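PDB 3FHD: ORF 37 from Human herpesvirus 8 type M, which cuts double- and single-stranded DNA as an exonuclease and endonuclease, processing branched or non-linear viral intermediates so that unit-length linear genomes can be packaged. Local coordinates for residues A[91-96]-A[100-105]; A[108-111]-A[117-120]; A[285-290]-A[367-372]; A[375-380]-A[453-458]. All blocks are in the same frame, centred on the assembly; numbering follows the deposited sequence.

Contact 1: residues A[91-96]-A[100-105]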
# COMPACT_ATOMS: atom_id res chain seq x y z
N PHE A 91 7.51 15.18 16.96
CA PHE A 91 8.98 15.32 16.97
C PHE A 91 9.59 15.11 15.59
O PHE A 91 10.55 15.82 15.20
CB PHE A 91 9.61 14.34 17.98
CG PHE A 91 9.39 14.76 19.43
CD1 PHE A 91 10.09 15.83 19.96
CD2 PHE A 91 8.45 14.11 20.21
CE1 PHE A 91 9.87 16.26 21.30
CE2 PHE A 91 8.23 14.50 21.54
CZ PHE A 91 8.95 15.59 22.09
N LEU A 92 9.09 14.10 14.87
CA LEU A 92 9.55 13.81 13.51
C LEU A 92 9.37 15.04 12.61
O LEU A 92 10.30 15.51 11.98
CB LEU A 92 8.77 12.63 12.91
CG LEU A 92 9.13 12.35 11.44
CD1 LEU A 92 10.67 12.18 11.24
CD2 LEU A 92 8.38 11.15 10.96
N PHE A 93 8.14 15.51 12.49
CA PHE A 93 7.85 16.65 11.64
C PHE A 93 8.39 18.00 12.13
O PHE A 93 8.72 18.85 11.31
CB PHE A 93 6.37 16.71 11.24
CG PHE A 93 6.04 15.73 10.14
CD1 PHE A 93 6.05 16.15 8.80
CD2 PHE A 93 5.78 14.39 10.42
CE1 PHE A 93 5.76 15.26 7.76
CE2 PHE A 93 5.48 13.46 9.39
CZ PHE A 93 5.49 13.90 8.04
N SER A 94 8.57 18.17 13.44
CA SER A 94 9.29 19.36 13.90
C SER A 94 10.73 19.33 13.33
O SER A 94 11.26 20.38 12.93
CB SER A 94 9.33 19.47 15.43
OG SER A 94 9.90 20.72 15.79
N LYS A 95 11.33 18.15 13.26
CA LYS A 95 12.73 18.02 12.79
C LYS A 95 12.85 18.10 11.25
O LYS A 95 13.75 18.77 10.73
CB LYS A 95 13.35 16.72 13.35
CG LYS A 95 14.82 16.41 12.92
CD LYS A 95 15.79 17.51 13.34
CE LYS A 95 15.82 17.66 14.86
NZ LYS A 95 16.94 18.54 15.31
N VAL A 96 11.92 17.46 10.53
CA VAL A 96 12.06 17.28 9.07
C VAL A 96 11.19 18.16 8.17
O VAL A 96 11.44 18.22 6.95
CB VAL A 96 11.84 15.80 8.60
CG1 VAL A 96 12.67 14.85 9.41
CG2 VAL A 96 10.36 15.42 8.60
N ILE A 100 11.65 18.85 4.00
CA ILE A 100 10.75 18.29 2.97
C ILE A 100 9.62 19.24 2.53
O ILE A 100 8.75 18.86 1.76
CB ILE A 100 10.14 16.93 3.39
CG1 ILE A 100 9.13 17.11 4.55
CG2 ILE A 100 11.26 15.93 3.73
CD1 ILE A 100 8.45 15.82 5.00
N GLY A 101 9.63 20.45 3.07
CA GLY A 101 8.72 21.49 2.64
C GLY A 101 7.27 21.39 3.08
O GLY A 101 6.37 21.70 2.31
N SER A 102 7.03 20.98 4.32
CA SER A 102 5.65 20.89 4.82
C SER A 102 5.56 21.11 6.32
O SER A 102 5.55 20.13 7.11
CB SER A 102 4.99 19.57 4.41
OG SER A 102 5.56 18.47 5.09
N GLU A 103 5.44 22.37 6.70
CA GLU A 103 5.38 22.79 8.10
C GLU A 103 3.97 22.68 8.72
O GLU A 103 3.79 22.91 9.92
CB GLU A 103 5.94 24.19 8.26
N ASP A 104 3.00 22.30 7.91
CA ASP A 104 1.59 22.19 8.31
C ASP A 104 1.33 21.25 9.51
O ASP A 104 0.41 21.49 10.30
CB ASP A 104 0.75 21.76 7.10
CG ASP A 104 0.84 22.78 5.94
OD1 ASP A 104 1.57 22.52 4.93
OD2 ASP A 104 0.21 23.85 6.06
N VAL A 105 2.12 20.18 9.62
CA VAL A 105 1.88 19.14 10.64
C VAL A 105 2.25 19.71 12.00
O VAL A 105 1.45 19.68 12.94
CB VAL A 105 2.65 17.84 10.37
CG1 VAL A 105 2.55 16.89 11.57
CG2 VAL A 105 2.13 17.16 9.12
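A Schellman motif ends helix 83-100 and turns the chain so that Phe-93 and Val-96 of its last turns meet Ile-100, Ser-102 and Val-105 on the way into helix 104-113. Ile-100 N bonds Val-96 O in the last turn, at 3.0 Å. After it Gly-101 takes a positive phi (75°), easy for a residue without CB. The ring of Phe-93 is the hub. Val-105 CG2 sits over one face near the rim, 4.1 Å above the plane, and Val-105 CG1 lies 3.8 Å from Phe-93 CB, a compact fit for a beta-branched residue. Ser-102 OG comes to the ring edge near its plane and has no polar partner in the model, though its small size suits the spot. With CG1 of Ile-100 between backbone N and carbonyl carbon (chi1 69°), its CD1 reaches Phe-93 CE1 at 3.9 Å and Val-96 CG2 at 4.1 Å. Val-144 and Ala-147 of helix 134-147 also touch Phe-93. The arrangement is that of a Schellman C-cap, its glycine at positive phi, joining helix 83-100 to helix 104-113 through a short link.

Contact 2: residues A[108-111]-A[117-120]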
# COMPACT_ATOMS: atom_id res chain seq x y z
N PHE A 108 -0.09 22.52 13.18
CA PHE A 108 -1.35 22.00 13.73
C PHE A 108 -1.24 21.52 15.19
O PHE A 108 -2.10 21.85 16.01
CB PHE A 108 -1.95 20.89 12.86
CG PHE A 108 -3.34 20.44 13.30
CD1 PHE A 108 -4.49 21.14 12.88
CD2 PHE A 108 -3.50 19.34 14.15
CE1 PHE A 108 -5.77 20.73 13.30
CE2 PHE A 108 -4.77 18.93 14.58
CZ PHE A 108 -5.91 19.62 14.15
N PHE A 109 -0.20 20.74 15.49
CA PHE A 109 0.06 20.33 16.86
C PHE A 109 0.17 21.55 17.74
O PHE A 109 -0.56 21.68 18.73
CB PHE A 109 1.39 19.56 16.96
CG PHE A 109 1.27 18.07 16.67
CD1 PHE A 109 0.68 17.21 17.60
CD2 PHE A 109 1.80 17.54 15.48
CE1 PHE A 109 0.60 15.83 17.31
CE2 PHE A 109 1.73 16.17 15.19
CZ PHE A 109 1.13 15.32 16.09
N VAL A 110 1.08 22.45 17.40
CA VAL A 110 1.31 23.63 18.23
C VAL A 110 0.02 24.46 18.44
O VAL A 110 -0.34 24.79 19.58
CB VAL A 110 2.51 24.47 17.72
CG1 VAL A 110 2.62 25.82 18.47
CG2 VAL A 110 3.81 23.69 17.88
N ASP A 111 -0.70 24.75 17.36
CA ASP A 111 -1.90 25.59 17.47
C ASP A 111 -3.15 24.91 18.04
O ASP A 111 -3.91 25.54 18.79
CB ASP A 111 -2.25 26.19 16.11
CG ASP A 111 -1.18 27.13 15.58
OD1 ASP A 111 -0.59 27.91 16.37
OD2 ASP A 111 -0.94 27.11 14.36
N VAL A 117 1.50 26.53 22.40
CA VAL A 117 2.87 26.47 22.95
C VAL A 117 3.78 25.49 22.18
O VAL A 117 3.36 24.36 21.88
CB VAL A 117 2.82 26.08 24.45
CG1 VAL A 117 4.23 25.92 25.04
CG2 VAL A 117 2.04 27.10 25.23
N ARG A 118 5.01 25.90 21.88
CA ARG A 118 5.96 25.02 21.18
C ARG A 118 6.65 24.02 22.13
O ARG A 118 7.80 24.21 22.51
CB ARG A 118 7.00 25.84 20.40
CG ARG A 118 7.59 25.11 19.20
CD ARG A 118 8.97 25.62 18.81
NE ARG A 118 9.60 24.69 17.86
CZ ARG A 118 10.51 25.03 16.94
NH1 ARG A 118 10.93 26.29 16.82
NH2 ARG A 118 11.00 24.09 16.13
N LEU A 119 5.93 22.96 22.50
CA LEU A 119 6.45 21.98 23.46
C LEU A 119 7.69 21.25 22.96
O LEU A 119 7.77 20.87 21.78
CB LEU A 119 5.36 20.98 23.86
CG LEU A 119 4.05 21.49 24.48
CD1 LEU A 119 3.09 20.32 24.70
CD2 LEU A 119 4.29 22.27 25.77
N LEU A 120 8.65 21.07 23.84
CA LEU A 120 9.94 20.50 23.49
C LEU A 120 10.26 19.21 24.24
O LEU A 120 11.11 18.44 23.79
CB LEU A 120 11.07 21.51 23.76
CG LEU A 120 11.06 22.77 22.88
CD1 LEU A 120 11.79 23.90 23.60
CD2 LEU A 120 11.64 22.49 21.49
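The backbones of Val-110 and Arg-118 come within 5.7 Å, CA to CA, where the chain leaving helix 104-113 doubles back past the helix's own side. Turn and helix both depart from the regular pattern here: helix 104-113 has a wider pi-type turn at 109-111, and Arg-118 is the centre of an inverse gamma turn, closed by a weak bond of 3.0 Å from Leu-119 N to Val-117 O. Val-110 carries the side-chain contact, its CB directed at the returning chain. Its CG1, set anti to the backbone N (chi1 172°), rests 3.8 Å from Val-117 O, while CG2 lies 4.1 Å from that oxygen and 4.2 Å from Arg-118 CA. The branched, compact valine thus lays both methyls against the turn, with nothing polar of its own to satisfy. This is the link between helices 104-113 and 122-130 in the helical part of the nuclease, and a backbone bond between Val-110 and Gly-116 holds its start against the helix. Val-117 offers only backbone to the valine, as its CB points away and its side chain is exposed. Arg-118 offers the aliphatic root of its chain: CG is 4.2 Å from Val-110 CG2, and the nearly extended torsions beyond carry the guanidinium away, past Tyr-90 and Ser-94 of helix 83-100. A long flexible arginine suits such a surface place, methylene part on the valine and charge led outward. Tyr-90 also touches Val-110, meets the ring of Phe-109 edge-to-face and gives its OH to a hydrogen bond with Leu-119 O.

Contact 3: residues A[285-290]-A[367-372]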
# COMPACT_ATOMS: atom_id res chain seq x y z
N ALA A 285 4.89 -16.23 -29.15
CA ALA A 285 4.01 -17.10 -29.92
C ALA A 285 2.58 -17.07 -29.36
O ALA A 285 1.64 -16.83 -30.11
CB ALA A 285 4.56 -18.53 -29.96
N ALA A 286 2.45 -17.29 -28.05
CA ALA A 286 1.16 -17.26 -27.37
C ALA A 286 0.51 -15.87 -27.39
O ALA A 286 -0.70 -15.76 -27.54
CB ALA A 286 1.32 -17.75 -25.96
N TYR A 287 1.32 -14.82 -27.22
CA TYR A 287 0.82 -13.45 -27.30
C TYR A 287 0.16 -13.11 -28.65
O TYR A 287 -0.93 -12.53 -28.68
CB TYR A 287 1.93 -12.44 -26.99
CG TYR A 287 1.57 -11.02 -27.34
CD1 TYR A 287 0.76 -10.26 -26.49
CD2 TYR A 287 2.02 -10.43 -28.54
CE1 TYR A 287 0.41 -8.95 -26.81
CE2 TYR A 287 1.68 -9.11 -28.87
CZ TYR A 287 0.87 -8.38 -28.00
OH TYR A 287 0.53 -7.08 -28.29
N GLN A 288 0.84 -13.47 -29.74
CA GLN A 288 0.31 -13.28 -31.09
C GLN A 288 -1.11 -13.81 -31.23
O GLN A 288 -1.98 -13.12 -31.78
CB GLN A 288 1.22 -13.96 -32.12
CG GLN A 288 2.43 -13.13 -32.57
CD GLN A 288 3.27 -13.85 -33.63
OE1 GLN A 288 3.86 -14.90 -33.37
NE2 GLN A 288 3.31 -13.29 -34.85
N ARG A 289 -1.35 -15.03 -30.73
CA ARG A 289 -2.67 -15.68 -30.81
C ARG A 289 -3.71 -14.91 -30.02
O ARG A 289 -4.81 -14.67 -30.51
CB ARG A 289 -2.61 -17.12 -30.30
N LEU A 290 -3.34 -14.53 -28.79
CA LEU A 290 -4.18 -13.71 -27.93
C LEU A 290 -4.54 -12.36 -28.55
O LEU A 290 -5.68 -11.92 -28.45
CB LEU A 290 -3.50 -13.49 -26.56
CG LEU A 290 -4.20 -12.67 -25.47
CD1 LEU A 290 -5.42 -13.43 -24.95
CD2 LEU A 290 -3.22 -12.37 -24.35
N LEU A 367 -4.12 -4.55 -25.13
CA LEU A 367 -3.82 -3.20 -25.62
C LEU A 367 -3.38 -3.22 -27.08
O LEU A 367 -2.85 -4.23 -27.54
CB LEU A 367 -2.77 -2.53 -24.73
CG LEU A 367 -3.07 -2.53 -23.22
CD1 LEU A 367 -1.84 -2.20 -22.38
CD2 LEU A 367 -4.24 -1.58 -22.90
N THR A 368 -3.61 -2.12 -27.80
CA THR A 368 -3.03 -1.96 -29.12
C THR A 368 -1.50 -1.96 -29.08
O THR A 368 -0.88 -1.46 -28.13
CB THR A 368 -3.53 -0.70 -29.88
OG1 THR A 368 -3.26 0.48 -29.10
CG2 THR A 368 -5.02 -0.80 -30.19
N ASP A 369 -0.93 -2.52 -30.12
CA ASP A 369 0.51 -2.63 -30.27
C ASP A 369 1.03 -1.34 -30.94
O ASP A 369 0.64 -1.05 -32.07
CB ASP A 369 0.81 -3.87 -31.10
CG ASP A 369 2.27 -4.18 -31.19
OD1 ASP A 369 3.13 -3.27 -31.08
OD2 ASP A 369 2.58 -5.37 -31.39
N PRO A 370 1.92 -0.58 -30.25
CA PRO A 370 2.43 0.66 -30.86
C PRO A 370 3.31 0.46 -32.12
O PRO A 370 3.69 1.45 -32.77
CB PRO A 370 3.22 1.33 -29.72
CG PRO A 370 3.62 0.18 -28.81
CD PRO A 370 2.49 -0.83 -28.92
N GLN A 371 3.63 -0.78 -32.48
CA GLN A 371 4.37 -1.00 -33.73
C GLN A 371 3.43 -0.83 -34.93
O GLN A 371 3.87 -0.54 -36.05
CB GLN A 371 5.08 -2.35 -33.76
CG GLN A 371 6.17 -2.43 -34.83
CD GLN A 371 7.01 -3.67 -34.70
OE1 GLN A 371 7.16 -4.22 -33.61
NE2 GLN A 371 7.55 -4.13 -35.82
N ASP A 372 2.14 -1.01 -34.67
CA ASP A 372 1.10 -0.79 -35.67
C ASP A 372 0.77 0.71 -35.76
O ASP A 372 0.72 1.28 -36.85
CB ASP A 372 -0.16 -1.59 -35.31
CG ASP A 372 0.05 -3.12 -35.36
OD1 ASP A 372 1.08 -3.59 -35.90
OD2 ASP A 372 -0.85 -3.85 -34.86
O HOH W 1 -1.46 -6.11 -26.72
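The ring of Tyr-287 and the carboxylate of Asp-369 approach obliquely, their planes 64° apart, with the ring of Phe-275 also meeting the tyrosine and water 1 lying at the tyrosine's edge, in its plane. The phenol oxygen does not bond the acid: Tyr-287 OH and Asp-369 OD2 stay 4.1 Å apart. The hydroxyl turns to a water instead. Tyr-287 OH donates to water 1 at 2.7 Å, and the water also lies 2.5 Å from Leu-367 O, too short for the exact length to be trusted. Tyrosine suits the place because its ring can pack in a buried setting while its hydroxyl can donate to a water lying beside a strand-end carbonyl. With CG anti to the backbone N (chi1 167°), the ring extends from helix 282-292 toward that strand end. Asp-369 is the N-cap of helix 370-373, which follows strand 362-367 of the nuclease's central sheet. Gln-371 N gives a nearly straight bond to Asp-369 OD1 at 2.9 Å, the closure of an Asx turn, reaching the oxygen from 37° outside the carboxylate plane. Pro-370 fits the first helical position, where a backbone N-H is not needed, and Asp-372 N bonds Asp-369 O at 3.0 Å to begin the turn. The carboxylate is buried but well compensated: OD2 forms a salt bridge with Lys-277 and OD1 another with Arg-432, charges that would be expected to favour its ionised form. Lys-277 NZ also donates to Gln-371 OE1, and Tyr-291 OH pairs with Asp-369 N.

Contact 4: residues A[375-380]-A[453-458]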
# COMPACT_ATOMS: atom_id res chain seq x y z
N GLY A 375 2.94 4.60 -32.07
CA GLY A 375 2.97 5.32 -30.81
C GLY A 375 1.83 5.11 -29.84
O GLY A 375 2.07 4.85 -28.67
N GLN A 376 0.60 5.23 -30.32
CA GLN A 376 -0.55 5.21 -29.41
C GLN A 376 -0.91 3.82 -28.89
O GLN A 376 -1.10 2.86 -29.66
CB GLN A 376 -1.79 5.88 -30.03
CG GLN A 376 -2.85 6.26 -28.99
CD GLN A 376 -3.83 7.29 -29.49
OE1 GLN A 376 -3.95 8.39 -28.92
NE2 GLN A 376 -4.54 6.96 -30.57
N ILE A 377 -1.03 3.75 -27.56
CA ILE A 377 -1.47 2.55 -26.88
C ILE A 377 -2.84 2.82 -26.25
O ILE A 377 -2.95 3.62 -25.32
CB ILE A 377 -0.47 2.08 -25.77
CG1 ILE A 377 0.90 1.76 -26.39
CG2 ILE A 377 -1.06 0.90 -24.98
CD1 ILE A 377 2.09 1.77 -25.40
N SER A 378 -3.85 2.15 -26.78
CA SER A 378 -5.22 2.25 -26.29
C SER A 378 -5.81 0.84 -26.17
O SER A 378 -5.13 -0.14 -26.46
CB SER A 378 -6.05 3.13 -27.25
OG SER A 378 -5.99 2.63 -28.57
N ILE A 379 -7.07 0.73 -25.74
CA ILE A 379 -7.71 -0.58 -25.61
C ILE A 379 -8.07 -1.09 -27.00
O ILE A 379 -8.72 -0.38 -27.76
CB ILE A 379 -8.97 -0.53 -24.69
CG1 ILE A 379 -8.58 -0.09 -23.27
CG2 ILE A 379 -9.71 -1.86 -24.65
CD1 ILE A 379 -9.78 0.28 -22.38
N LYS A 380 -7.61 -2.31 -27.33
CA LYS A 380 -7.96 -2.99 -28.57
C LYS A 380 -9.20 -3.87 -28.36
O LYS A 380 -10.09 -3.90 -29.20
CB LYS A 380 -6.82 -3.89 -29.06
CG LYS A 380 -7.09 -4.57 -30.39
CD LYS A 380 -6.33 -5.87 -30.52
CE LYS A 380 -6.43 -6.41 -31.94
NZ LYS A 380 -7.69 -7.18 -32.19
N VAL A 453 11.31 2.65 -20.53
CA VAL A 453 10.40 1.66 -19.93
C VAL A 453 9.80 0.70 -21.00
O VAL A 453 9.55 1.11 -22.15
CB VAL A 453 9.27 2.32 -19.07
CG1 VAL A 453 8.32 3.17 -19.91
CG2 VAL A 453 8.47 1.27 -18.29
N GLU A 454 9.60 -0.56 -20.60
CA GLU A 454 8.94 -1.57 -21.44
C GLU A 454 7.53 -1.16 -21.89
O GLU A 454 6.87 -0.32 -21.27
CB GLU A 454 8.88 -2.91 -20.71
CG GLU A 454 10.23 -3.53 -20.46
CD GLU A 454 10.94 -3.01 -19.19
OE1 GLU A 454 10.47 -2.05 -18.50
OE2 GLU A 454 12.00 -3.60 -18.89
N ILE A 455 7.08 -1.77 -22.97
CA ILE A 455 5.76 -1.50 -23.54
C ILE A 455 4.66 -2.37 -22.91
O ILE A 455 4.78 -3.59 -22.92
CB ILE A 455 5.81 -1.73 -25.08
CG1 ILE A 455 6.66 -0.64 -25.76
CG2 ILE A 455 4.40 -1.83 -25.71
CD1 ILE A 455 7.06 -0.99 -27.22
N PRO A 456 3.58 -1.75 -22.37
CA PRO A 456 2.45 -2.53 -21.85
C PRO A 456 1.65 -3.22 -22.96
O PRO A 456 1.36 -2.62 -24.01
CB PRO A 456 1.59 -1.51 -21.11
CG PRO A 456 1.93 -0.19 -21.73
CD PRO A 456 3.35 -0.29 -22.24
N THR A 457 1.31 -4.48 -22.71
CA THR A 457 0.61 -5.31 -23.67
C THR A 457 -0.77 -5.75 -23.19
O THR A 457 -1.69 -5.91 -23.99
CB THR A 457 1.41 -6.61 -24.00
OG1 THR A 457 1.61 -7.33 -22.78
CG2 THR A 457 2.76 -6.29 -24.65
N LEU A 458 -0.91 -5.94 -21.88
CA LEU A 458 -2.09 -6.56 -21.31
C LEU A 458 -2.32 -6.04 -19.91
O LEU A 458 -1.36 -5.86 -19.14
CB LEU A 458 -1.87 -8.07 -21.26
CG LEU A 458 -2.97 -9.06 -20.89
CD1 LEU A 458 -3.99 -9.19 -22.04
CD2 LEU A 458 -2.31 -10.43 -20.61
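Ile-377 and Pro-456 face one another, each with its CB directed at the other segment, and their side chains meet at a slant. The isoleucine reaches over with a single methyl: CD1 lies 4.0 Å from Pro-456 CD and 4.2 Å from Pro-456 CG, so it rests on the CD-CG side of the pyrrolidine ring. The same CD1 approaches Ile-455 CG2 at 4.3 Å, so one methyl touches both residues. Ile-455 turns more to the side and lends only this branch. CG1 of Ile-377 stands beside the backbone N and anti to the carbonyl carbon (chi1 -61°), and a roughly extended chi2 of 160° then carries CD1 out across the space between the two segments, whose CA atoms are 8.2 Å apart at Ile-377 and Pro-456. A long, beta-branched side chain is well chosen for that span. Proline suits the other bank, since it presents a rigid apolar ring and has no N-H left in need of a partner. The interaction is wholly apolar and all three residues are buried. Just beyond the proline, Thr-457 and Leu-458 both face Phe-430 in a classic beta bulge on strand 455-464. Within the central sheet, strand 362-367 runs between strands 455-464 and 379-389, and its Leu-367 touches both Ile-377 and Pro-456. Strand 423-432 adjoins on the other side, placing Phe-431 against the proline, while Val-208 and Leu-212 of helix 203-217 pack on Pro-456 and Leu-449 from a loop touches Ile-377.

In the fold
The four contacts form two pairs far apart in the molecule. Contacts 1 and 2 share helix 104-113, have centres 12 Å apart and touch where Phe-91 CE1 meets Leu-120 O at 3.5 Å. Contacts 3 and 4 have centres 9 Å apart and are joined by backbone bonds, Leu-367 N to Thr-457 O at 3.0 Å and Thr-368 N to Ser-378 O at 2.8 Å. Between contacts 2 and 3 the centres are 59 Å apart. The second pair lies nearer the magnesium site formed by Asp-243, Glu-266 and Ile-267: the side chain of Pro-456 is about 10 Å from that of Ile-267, and Leu-367 about 12 Å.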